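Local coordinates for putative acyl-CoA dehydrogenase (Burkholderia xenovorans, PDB 5JSC), which binds flavin-adenine dinucleotide and is a putative member of the acyl-CoA dehydrogenase family, at residues D87-C92 with A321-D326; L93-L98 with T263-A268; Q112-G117 with R256-F261; D312-L317 with W340-G345. All coordinates share one frame; numbering follows the deposited sequence.

Interaction 1 of 4, residues D87-C92 with A321-D326; sequences DTRAVC and AAWLRD. With SO4 (sulfate ion), chain Q.
Ala-322 opens the contact by packing its CB on the aliphatic part of Arg-89, 3.7 Å from Arg-89 CG. The methyl CG2 of Thr-88 lies beside the same Ala-322 CB at 3.8 Å, and the sulfur of Cys-92 reaches it more loosely. One turn of helix 321-325 thus rests on the first turn of helix 88-92, and the two segments run roughly antiparallel, at 148°. Trp-323 comes next. Its CD1 lies close to Arg-89 NH1, which sits at the edge of the indole. Arg-325 stays extended from CG to NE and crosses Thr-88 at about a right angle. Arg-325 NH1 donates to Thr-88 OG1 at 2.9 Å, with the oxygen in the guanidinium plane.

Asp-326 carries most of the polar load, each carboxylate oxygen taking two donors. Asp-326 OD1 accepts Thr-88 N through its syn lone pair at 2.9 Å. Thr-88 OG1 also donates to Asp-326 OD1, at 2.7 Å, from above the carboxylate plane. OD2 accepts Arg-89 N on its syn side. Asp-326 OD2 also takes Arg-89 NE, at 2.8 Å, through its anti lone pair, in a salt bridge. The far end of that guanidinium holds a sulfate ion through NH1 and NH2. Asp-87 OD1 lies 3.2 Å from Asp-326 OD2; this pairing of like charges is probably eased by the donors around both.

Asp-87 is the N-cap of helix 88-101, with OD1 accepting from Ala-90 N. Asp-326, just after helix 298-325, supplies further acceptors to the amides of Thr-88 and Arg-89 in the first turn.

Interaction 2 of 4, residues L93-L98 with T263-A268; sequences LLRETL and TSVAAA. With EDO (1,2-ethanediol), chain O.
Ser-264 OG is gripped from two directions. Arg-95 NH1 donates to Ser-264 OG at 3.1 Å with an angle of 158° at the hydrogen, and OG is also hydrogen-bonded to Phe-261 O, one turn back on its own helix. The serine oxygen meets the guanidinium of Arg-95 at the edge, close to the plane.

The long chain of Arg-95 bends at chi3 and follows the other helix. Arg-95 CD passes 3.4 Å from Ser-264 O. That carbonyl oxygen and Val-265 CA lie over one face of the guanidinium. The side chain of Val-265 runs alongside Arg-95 and points the same way, with Val-265 CG2 3.6 Å from Arg-95 NH1. Ala-268 CB approaches obliquely, 3.6 Å from Arg-95 NH2. Asp-106 takes NE in a salt bridge, so the buried charge probably has a compensating partner.

Glu-96 makes the second half of the contact with its CA and the base of its side chain. Glu-96 CA approaches Ala-267 O at 3.4 Å in a CA-H...O contact, and the two CB atoms pack nearby. The glutamate chain is extended beyond CG and ends in a carboxylate that binds Arg-274 and Tyr-319. A 1,2-ethanediol molecule bridges its two oxygens, with the diol O1 on Glu-96 OE1 at 2.8 Å.

The short helix axes come within 7.6 Å and cross at -27°, a close approach consistent with the small alanines at the interface. Helix 103-122 flanks Arg-95 and Ala-268. Helix 298-325 packs on Leu-93, Ala-266 and Ala-267, and helix 332-356 on Val-265 and Ala-266.

Interaction 3 of 4, residues Q112-G117 with R256-F261; sequences QGLGSG and RTLDIF
Phe-261 lays one face of its ring on the backbone of Gly-113 and Leu-114. Leu-114 N stands 3.7 Å above the plane of the Phe-261 ring, over its centre. Gly-113 C comes to 3.3 Å from Phe-261 CZ, and Gly-113 O lies close to the same atom. With no side chain at Gly-113, the ring can rest directly on the peptide. The opposite face carries CG2 of Ile-260, offset toward the rim, so the ring is sandwiched between main chain and a methyl of its own helix. Gly-117 CA meets the edge of the ring, 4.2 Å from Phe-261 CE2.

Leu-114 and Thr-257 cross at about a right angle. A chi2 of 65° places CD1 of Leu-114, which meets Thr-257 CG2 at 3.9 Å. Leu-114 CD1 also touches Phe-261 CD2 at 4.2 Å and, more loosely, CD2 of Leu-258. The methyl of Thr-257 also lies near Leu-114 O. Its hydroxyl bonds back to Leu-253 O within its own helix and passes near Gly-117 C.

The segments run nearly antiparallel, at 159°, with axes 9.4 Å apart. The contact rests on van der Waals packing of side chains and main chain and joins helix 103-122 to helix 250-286. Phe-144 of strand 144-145 packs on Leu-114 and Thr-257, and Glu-382, from a loop, packs on Leu-114, Leu-258 and Phe-261. Helix 125-136 packs against Ser-116.

Interaction 4 of 4, residues D312-L317 with W340-G345; sequences DSSALL and WHASEG. With SO4 (sulfate ion), chain P.
His-341 and Ser-314 make the hydrogen bond of this contact. His-341 ND1 donates to Ser-314 OG at 3.0 Å, and the oxygen lies almost exactly in the imidazole plane, 3° out of it. Ser-314 OG is also hydrogen-bonded to Thr-310 O on its own helix, so it links the ring to the main chain. CG of His-341 is anti to the backbone N (chi1 -173°), which starts the ring toward helix 298-325. Two conformers were deposited for His-341, and these details hold for the one described.

The apolar contacts lie over the ring and beside it. Leu-317 crosses the imidazole at about a right angle and puts CD1 over one face, offset toward the rim. This is a CH-pi contact, with Leu-317 CD1 3.8 Å from the ring centroid and 3.5 Å from His-341 CG. CB of Ser-314 packs on CB of Ala-342 at 3.9 Å, where the backbones come nearest.

A sulfate ion, probably from the crystallisation liquor, is the remaining polar partner. Its O2 accepts a weak, long hydrogen bond from His-341 NE2 at 3.3 Å. Ser-313 OG also faces this sulfate, but its bond to O1 is very short and the serine has two conformers, so the detail is doubtful. The same ion binds His-341 of the second subunit.

The two segments run roughly antiparallel, at 151°, as neighbours in the C-terminal helical region. Helix 250-286 packs on Ala-315, Ala-342 and Ser-343, while helix 385-405 touches Trp-340. Across the subunit interface, Leu-316 meets its counterpart, Leu-309 of the second subunit packs on Leu-317, and Asp-312 forms a salt bridge with Arg-320 of that subunit.

In the fold
Interactions 1 to 3 join helices 88-101 and 103-122, of the N-terminal domain, to helices 250-286 and 298-325, of the C-terminal domain. Interaction 4 lies wholly in the C-terminal domain. Interactions 1 and 2 share helix 88-101, and Cys-92 O reaches Ala-267 CB at 3.3 Å between them. Interaction 3 meets interaction 1 where Arg-325 NH2 lies 3.4 Å from Ile-260 CG1. Interaction 4 meets interaction 2 through Ala-266 O and Ala-342 CB, 3.4 Å apart. Interactions 3 and 4 do not touch. The side chain of Leu-114 comes about 5 Å from a bound FAD, that of Val-265 about 9 Å. Interactions 1 and 4 both border the second subunit.

Interaction 1 of 4, residues D87-C92 with A321-D326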
# COMPACT_ATOMS: atom_id res chain seq x y z
N ASP C 87 -27.62 -23.02 -3.22
CA ASP C 87 -26.34 -23.47 -2.67
C ASP C 87 -25.29 -22.43 -3.05
O ASP C 87 -24.79 -22.42 -4.18
CB ASP C 87 -26.02 -24.86 -3.21
CG ASP C 87 -24.75 -25.48 -2.64
OD1 ASP C 87 -23.87 -24.75 -2.12
OD2 ASP C 87 -24.62 -26.72 -2.72
N THR C 88 -24.95 -21.55 -2.09
CA THR C 88 -24.02 -20.46 -2.36
C THR C 88 -22.64 -20.99 -2.71
O THR C 88 -21.97 -20.45 -3.59
CB THR C 88 -23.91 -19.52 -1.15
OG1 THR C 88 -25.20 -19.37 -0.53
CG2 THR C 88 -23.41 -18.16 -1.58
N ARG C 89 -22.20 -22.04 -2.02
CA ARG C 89 -20.90 -22.61 -2.33
C ARG C 89 -20.86 -23.13 -3.76
O ARG C 89 -19.86 -22.96 -4.48
CB ARG C 89 -20.57 -23.73 -1.34
CG ARG C 89 -20.26 -23.19 0.06
CD ARG C 89 -20.25 -24.29 1.12
NE ARG C 89 -21.60 -24.73 1.42
CZ ARG C 89 -21.89 -25.71 2.26
NH1 ARG C 89 -20.92 -26.36 2.88
NH2 ARG C 89 -23.16 -26.04 2.49
N ALA C 90 -21.95 -23.77 -4.21
CA ALA C 90 -22.00 -24.26 -5.58
C ALA C 90 -21.97 -23.11 -6.58
O ALA C 90 -21.19 -23.14 -7.55
CB ALA C 90 -23.25 -25.12 -5.78
N VAL C 91 -22.80 -22.08 -6.38
CA VAL C 91 -22.80 -20.95 -7.31
C VAL C 91 -21.42 -20.31 -7.37
O VAL C 91 -20.93 -19.95 -8.46
CB VAL C 91 -23.88 -19.91 -6.91
CG1 VAL C 91 -23.73 -18.65 -7.78
CG2 VAL C 91 -25.27 -20.51 -7.08
N CYS C 92 -20.75 -20.19 -6.22
CA CYS C 92 -19.42 -19.60 -6.20
C CYS C 92 -18.41 -20.47 -6.94
O CYS C 92 -17.59 -19.95 -7.71
CB CYS C 92 -18.98 -19.37 -4.75
SG CYS C 92 -19.81 -17.96 -4.00
N ALA C 321 -17.94 -16.85 3.54
CA ALA C 321 -19.25 -16.22 3.34
C ALA C 321 -20.25 -17.19 2.73
O ALA C 321 -21.41 -17.23 3.15
CB ALA C 321 -19.11 -14.97 2.46
N ALA C 322 -19.82 -17.97 1.74
CA ALA C 322 -20.75 -18.90 1.10
C ALA C 322 -21.18 -20.00 2.06
O ALA C 322 -22.37 -20.33 2.16
CB ALA C 322 -20.13 -19.49 -0.17
N TRP C 323 -20.22 -20.55 2.81
CA TRP C 323 -20.56 -21.55 3.83
C TRP C 323 -21.54 -20.98 4.85
O TRP C 323 -22.52 -21.63 5.23
CB TRP C 323 -19.28 -22.06 4.50
CG TRP C 323 -19.55 -22.84 5.75
CD1 TRP C 323 -19.80 -24.19 5.84
CD2 TRP C 323 -19.62 -22.33 7.08
NE1 TRP C 323 -20.02 -24.54 7.15
CE2 TRP C 323 -19.92 -23.42 7.93
CE3 TRP C 323 -19.46 -21.05 7.64
CZ2 TRP C 323 -20.06 -23.27 9.31
CZ3 TRP C 323 -19.60 -20.91 9.02
CH2 TRP C 323 -19.89 -22.02 9.84
N LEU C 324 -21.29 -19.75 5.30
CA LEU C 324 -22.14 -19.14 6.33
C LEU C 324 -23.56 -18.92 5.81
O LEU C 324 -24.54 -19.23 6.52
CB LEU C 324 -21.51 -17.83 6.81
CG LEU C 324 -22.27 -17.09 7.91
CD1 LEU C 324 -22.53 -18.01 9.11
CD2 LEU C 324 -21.48 -15.84 8.32
N ARG C 325 -23.70 -18.41 4.59
CA ARG C 325 -25.04 -18.24 4.04
C ARG C 325 -25.73 -19.59 3.91
O ARG C 325 -26.95 -19.69 4.12
CB ARG C 325 -24.97 -17.54 2.68
CG ARG C 325 -26.34 -17.09 2.22
CD ARG C 325 -26.43 -16.63 0.76
NE ARG C 325 -27.84 -16.54 0.43
CZ ARG C 325 -28.55 -17.47 -0.19
NH1 ARG C 325 -27.98 -18.57 -0.65
NH2 ARG C 325 -29.84 -17.28 -0.39
N ASP C 326 -24.97 -20.64 3.60
CA ASP C 326 -25.52 -21.98 3.47
C ASP C 326 -25.85 -22.63 4.82
O ASP C 326 -26.38 -23.75 4.83
CB ASP C 326 -24.55 -22.86 2.68
CG ASP C 326 -24.49 -22.48 1.21
OD1 ASP C 326 -25.40 -21.76 0.74
OD2 ASP C 326 -23.54 -22.90 0.52
S SO4 Q . -23.11 -28.23 5.30
O1 SO4 Q . -23.32 -29.42 6.12
O2 SO4 Q . -24.00 -28.26 4.15
O3 SO4 Q . -23.40 -27.04 6.09
O4 SO4 Q . -21.72 -28.18 4.86

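Interaction 2 of 4, residues L93-L98 with T263-A268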
# COMPACT_ATOMS: atom_id res chain seq x y z
N LEU C 93 -18.44 -21.79 -6.73
CA LEU C 93 -17.51 -22.66 -7.46
C LEU C 93 -17.76 -22.58 -8.96
O LEU C 93 -16.82 -22.66 -9.76
CB LEU C 93 -17.64 -24.10 -6.97
CG LEU C 93 -17.01 -24.38 -5.59
CD1 LEU C 93 -17.47 -25.76 -5.08
CD2 LEU C 93 -15.50 -24.32 -5.68
N LEU C 94 -19.03 -22.46 -9.37
CA LEU C 94 -19.34 -22.34 -10.80
C LEU C 94 -18.77 -21.05 -11.38
O LEU C 94 -18.08 -21.07 -12.40
CB LEU C 94 -20.85 -22.42 -11.03
CG LEU C 94 -21.47 -23.79 -10.71
CD1 LEU C 94 -22.99 -23.69 -10.81
CD2 LEU C 94 -20.94 -24.87 -11.66
N ARG C 95 -19.04 -19.91 -10.73
CA ARG C 95 -18.50 -18.65 -11.24
C ARG C 95 -16.98 -18.63 -11.18
O ARG C 95 -16.32 -18.16 -12.12
CB ARG C 95 -19.07 -17.47 -10.46
CG ARG C 95 -20.50 -17.12 -10.83
CD ARG C 95 -20.80 -15.66 -10.45
NE ARG C 95 -20.15 -14.70 -11.35
CZ ARG C 95 -20.37 -13.39 -11.32
NH1 ARG C 95 -21.21 -12.87 -10.43
NH2 ARG C 95 -19.75 -12.59 -12.19
N GLU C 96 -16.40 -19.13 -10.08
CA GLU C 96 -14.94 -19.16 -9.98
C GLU C 96 -14.33 -19.95 -11.14
O GLU C 96 -13.40 -19.47 -11.81
CB GLU C 96 -14.51 -19.76 -8.65
CG GLU C 96 -13.00 -19.77 -8.51
CD GLU C 96 -12.50 -20.57 -7.34
OE1 GLU C 96 -13.22 -20.72 -6.33
OE2 GLU C 96 -11.35 -21.06 -7.41
N THR C 97 -14.85 -21.15 -11.40
CA THR C 97 -14.28 -21.98 -12.46
C THR C 97 -14.55 -21.38 -13.83
O THR C 97 -13.65 -21.34 -14.68
CB THR C 97 -14.86 -23.39 -12.38
OG1 THR C 97 -14.66 -23.89 -11.05
CG2 THR C 97 -14.16 -24.33 -13.38
N LEU C 98 -15.77 -20.90 -14.08
CA LEU C 98 -16.06 -20.29 -15.37
C LEU C 98 -15.17 -19.08 -15.62
O LEU C 98 -14.56 -18.95 -16.68
CB LEU C 98 -17.53 -19.91 -15.45
CG LEU C 98 -18.50 -21.08 -15.64
CD1 LEU C 98 -19.93 -20.61 -15.35
CD2 LEU C 98 -18.39 -21.67 -17.04
N THR C 263 -21.32 -12.49 -3.07
CA THR C 263 -20.26 -13.47 -2.84
C THR C 263 -19.86 -14.16 -4.14
O THR C 263 -18.69 -14.51 -4.33
CB THR C 263 -20.71 -14.50 -1.79
OG1 THR C 263 -21.25 -13.81 -0.66
CG2 THR C 263 -19.53 -15.35 -1.33
N SER C 264 -20.81 -14.33 -5.06
CA SER C 264 -20.48 -14.91 -6.36
C SER C 264 -19.63 -13.97 -7.21
O SER C 264 -18.83 -14.45 -8.02
CB SER C 264 -21.77 -15.32 -7.10
OG SER C 264 -22.33 -14.24 -7.84
N VAL C 265 -19.77 -12.64 -7.05
CA VAL C 265 -18.86 -11.71 -7.73
C VAL C 265 -17.46 -11.86 -7.17
O VAL C 265 -16.47 -11.80 -7.90
CB VAL C 265 -19.34 -10.25 -7.58
CG1 VAL C 265 -18.32 -9.27 -8.21
CG2 VAL C 265 -20.69 -10.07 -8.23
N ALA C 266 -17.36 -12.03 -5.85
CA ALA C 266 -16.07 -12.33 -5.24
C ALA C 266 -15.48 -13.61 -5.82
O ALA C 266 -14.28 -13.67 -6.10
CB ALA C 266 -16.23 -12.45 -3.73
N ALA C 267 -16.32 -14.63 -6.03
CA ALA C 267 -15.83 -15.88 -6.59
C ALA C 267 -15.34 -15.70 -8.03
O ALA C 267 -14.31 -16.26 -8.42
CB ALA C 267 -16.93 -16.94 -6.52
N ALA C 268 -16.07 -14.92 -8.83
CA ALA C 268 -15.60 -14.65 -10.19
C ALA C 268 -14.26 -13.92 -10.17
O ALA C 268 -13.35 -14.27 -10.94
CB ALA C 268 -16.63 -13.85 -10.98
C1 EDO O . -11.63 -22.66 -3.83
O1 EDO O . -11.29 -21.42 -4.46
C2 EDO O . -12.02 -23.68 -4.88
O2 EDO O . -11.12 -23.60 -5.99

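Interaction 3 of 4, residues Q112-G117 with R256-F261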
# COMPACT_ATOMS: atom_id res chain seq x y z
N GLN C 112 -28.03 -15.42 -15.05
CA GLN C 112 -29.17 -16.30 -14.81
C GLN C 112 -29.48 -16.39 -13.32
O GLN C 112 -30.64 -16.60 -12.96
CB GLN C 112 -28.89 -17.68 -15.39
CG GLN C 112 -28.75 -17.70 -16.90
CD GLN C 112 -29.98 -17.16 -17.60
OE1 GLN C 112 -30.01 -16.00 -18.03
NE2 GLN C 112 -31.02 -18.00 -17.72
N GLY C 113 -28.48 -16.24 -12.46
CA GLY C 113 -28.70 -16.15 -11.03
C GLY C 113 -29.21 -14.79 -10.60
O GLY C 113 -30.32 -14.68 -10.08
N LEU C 114 -28.41 -13.74 -10.81
CA LEU C 114 -28.79 -12.41 -10.33
C LEU C 114 -30.12 -11.96 -10.93
O LEU C 114 -30.97 -11.40 -10.22
CB LEU C 114 -27.68 -11.41 -10.67
CG LEU C 114 -27.98 -9.95 -10.28
CD1 LEU C 114 -28.09 -9.80 -8.77
CD2 LEU C 114 -26.91 -9.03 -10.85
N GLY C 115 -30.33 -12.21 -12.23
CA GLY C 115 -31.55 -11.78 -12.89
C GLY C 115 -32.80 -12.50 -12.44
O GLY C 115 -33.90 -11.96 -12.60
N SER C 116 -32.67 -13.72 -11.92
CA SER C 116 -33.84 -14.44 -11.43
C SER C 116 -33.94 -14.47 -9.91
O SER C 116 -34.96 -14.94 -9.39
CB SER C 116 -33.85 -15.88 -11.96
OG SER C 116 -32.79 -16.65 -11.40
N GLY C 117 -32.92 -14.01 -9.19
CA GLY C 117 -32.89 -14.20 -7.75
C GLY C 117 -34.07 -13.56 -7.04
O GLY C 117 -34.58 -14.10 -6.06
N ARG C 256 -31.68 -8.01 -0.74
CA ARG C 256 -31.54 -9.43 -0.42
C ARG C 256 -31.02 -10.21 -1.61
O ARG C 256 -30.28 -11.19 -1.44
CB ARG C 256 -32.88 -10.00 0.04
CG ARG C 256 -33.29 -9.55 1.44
CD ARG C 256 -34.71 -10.00 1.76
NE ARG C 256 -34.85 -11.45 1.72
CZ ARG C 256 -35.97 -12.09 1.40
NH1 ARG C 256 -37.06 -11.41 1.08
NH2 ARG C 256 -36.00 -13.42 1.40
N THR C 257 -31.40 -9.81 -2.83
CA THR C 257 -30.88 -10.47 -4.02
C THR C 257 -29.38 -10.23 -4.15
O THR C 257 -28.61 -11.15 -4.42
CB THR C 257 -31.64 -9.99 -5.25
OG1 THR C 257 -33.05 -10.23 -5.08
CG2 THR C 257 -31.16 -10.71 -6.51
N LEU C 258 -28.96 -8.98 -3.95
CA LEU C 258 -27.54 -8.67 -4.00
C LEU C 258 -26.75 -9.38 -2.91
O LEU C 258 -25.58 -9.73 -3.11
CB LEU C 258 -27.35 -7.15 -3.90
CG LEU C 258 -27.77 -6.41 -5.16
CD1 LEU C 258 -28.02 -4.94 -4.85
CD2 LEU C 258 -26.69 -6.55 -6.24
N ASP C 259 -27.35 -9.61 -1.74
CA ASP C 259 -26.65 -10.30 -0.67
C ASP C 259 -26.31 -11.73 -1.06
O ASP C 259 -25.29 -12.27 -0.62
CB ASP C 259 -27.49 -10.31 0.61
CG ASP C 259 -27.41 -9.01 1.36
OD1 ASP C 259 -26.50 -8.20 1.09
OD2 ASP C 259 -28.27 -8.80 2.26
N ILE C 260 -27.15 -12.36 -1.88
CA ILE C 260 -26.82 -13.68 -2.40
C ILE C 260 -25.65 -13.59 -3.36
O ILE C 260 -24.64 -14.30 -3.22
CB ILE C 260 -28.04 -14.31 -3.09
CG1 ILE C 260 -29.23 -14.38 -2.13
CG2 ILE C 260 -27.68 -15.68 -3.67
CD1 ILE C 260 -30.49 -14.88 -2.80
N PHE C 261 -25.75 -12.73 -4.35
CA PHE C 261 -24.81 -12.86 -5.46
C PHE C 261 -23.55 -12.02 -5.32
O PHE C 261 -22.61 -12.24 -6.08
CB PHE C 261 -25.55 -12.58 -6.77
CG PHE C 261 -26.54 -13.67 -7.10
CD1 PHE C 261 -26.09 -14.88 -7.61
CD2 PHE C 261 -27.88 -13.53 -6.80
CE1 PHE C 261 -26.97 -15.91 -7.87
CE2 PHE C 261 -28.78 -14.56 -7.07
CZ PHE C 261 -28.32 -15.75 -7.60

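Interaction 4 of 4, residues D312-L317 with W340-G345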
# COMPACT_ATOMS: atom_id res chain seq x y z
N ASP C 312 -5.31 -16.81 -1.70
CA ASP C 312 -5.79 -17.65 -0.60
C ASP C 312 -6.66 -16.86 0.37
O ASP C 312 -7.68 -17.36 0.84
CB ASP C 312 -4.62 -18.31 0.13
CG ASP C 312 -4.18 -19.60 -0.54
OD1 ASP C 312 -4.58 -19.84 -1.71
OD2 ASP C 312 -3.43 -20.38 0.10
N SER C 313 -6.28 -15.61 0.68
CA SER C 313 -7.14 -14.84 1.56
C SER C 313 -8.48 -14.55 0.89
O SER C 313 -9.52 -14.62 1.55
CB SER C 313 -6.44 -13.55 2.01
OG SER C 313 -6.02 -12.76 0.92
N SER C 314 -8.47 -14.26 -0.41
CA SER C 314 -9.73 -14.07 -1.13
C SER C 314 -10.58 -15.33 -1.10
O SER C 314 -11.78 -15.28 -0.80
CB SER C 314 -9.47 -13.66 -2.58
OG SER C 314 -8.84 -12.39 -2.64
N ALA C 315 -9.97 -16.48 -1.41
CA ALA C 315 -10.72 -17.72 -1.45
C ALA C 315 -11.32 -18.06 -0.09
O ALA C 315 -12.48 -18.49 -0.00
CB ALA C 315 -9.83 -18.86 -1.95
N LEU C 316 -10.54 -17.89 0.98
CA LEU C 316 -11.06 -18.14 2.32
C LEU C 316 -12.23 -17.23 2.64
O LEU C 316 -13.24 -17.68 3.20
CB LEU C 316 -9.94 -17.98 3.35
CG LEU C 316 -8.94 -19.16 3.35
CD1 LEU C 316 -7.59 -18.77 3.99
CD2 LEU C 316 -9.55 -20.38 4.05
N LEU C 317 -12.14 -15.94 2.28
CA LEU C 317 -13.26 -15.03 2.52
C LEU C 317 -14.48 -15.39 1.68
O LEU C 317 -15.61 -15.31 2.17
CB LEU C 317 -12.83 -13.59 2.24
CG LEU C 317 -11.86 -12.98 3.25
CD1 LEU C 317 -11.28 -11.71 2.65
CD2 LEU C 317 -12.56 -12.67 4.55
N TRP C 340 -15.44 -7.09 -1.75
CA TRP C 340 -14.40 -6.06 -1.66
C TRP C 340 -13.01 -6.66 -1.83
O TRP C 340 -12.25 -6.27 -2.73
CB TRP C 340 -14.57 -5.36 -0.31
CG TRP C 340 -13.45 -4.50 0.21
CD1 TRP C 340 -12.37 -4.00 -0.46
CD2 TRP C 340 -13.33 -4.04 1.56
NE1 TRP C 340 -11.58 -3.26 0.40
CE2 TRP C 340 -12.16 -3.27 1.64
CE3 TRP C 340 -14.11 -4.22 2.71
CZ2 TRP C 340 -11.74 -2.69 2.84
CZ3 TRP C 340 -13.69 -3.64 3.89
CH2 TRP C 340 -12.52 -2.87 3.94
N HIS C 341 -12.65 -7.61 -0.97
CA HIS C 341 -11.28 -8.12 -0.95
C HIS C 341 -10.93 -8.86 -2.24
O HIS C 341 -9.84 -8.69 -2.80
CB HIS C 341 -11.11 -9.05 0.26
CG HIS C 341 -9.70 -9.51 0.48
ND1 HIS C 341 -9.10 -10.48 -0.29
CD2 HIS C 341 -8.79 -9.16 1.42
CE1 HIS C 341 -7.87 -10.69 0.14
NE2 HIS C 341 -7.66 -9.90 1.19
N ALA C 342 -11.84 -9.71 -2.71
CA ALA C 342 -11.50 -10.52 -3.87
C ALA C 342 -11.40 -9.67 -5.13
O ALA C 342 -10.55 -9.93 -5.99
CB ALA C 342 -12.51 -11.65 -4.04
N SER C 343 -12.26 -8.66 -5.28
CA SER C 343 -12.19 -7.84 -6.50
C SER C 343 -10.98 -6.92 -6.47
O SER C 343 -10.26 -6.81 -7.48
CB SER C 343 -13.48 -7.04 -6.68
OG SER C 343 -13.70 -6.14 -5.60
N GLU C 344 -10.72 -6.28 -5.33
CA GLU C 344 -9.53 -5.43 -5.23
C GLU C 344 -8.26 -6.26 -5.32
O GLU C 344 -7.29 -5.86 -5.96
CB GLU C 344 -9.54 -4.64 -3.92
CG GLU C 344 -10.62 -3.57 -3.83
CD GLU C 344 -10.40 -2.40 -4.78
OE1 GLU C 344 -11.39 -1.84 -5.27
OE2 GLU C 344 -9.22 -2.03 -5.02
N GLY C 345 -8.27 -7.44 -4.69
CA GLY C 345 -7.11 -8.30 -4.74
C GLY C 345 -6.86 -8.85 -6.12
O GLY C 345 -5.71 -8.91 -6.58
S SO4 P . -3.76 -9.96 1.15
O1 SO4 P . -3.99 -11.40 1.30
O2 SO4 P . -4.56 -9.24 2.15
O3 SO4 P . -4.17 -9.53 -0.19
O4 SO4 P . -2.34 -9.69 1.40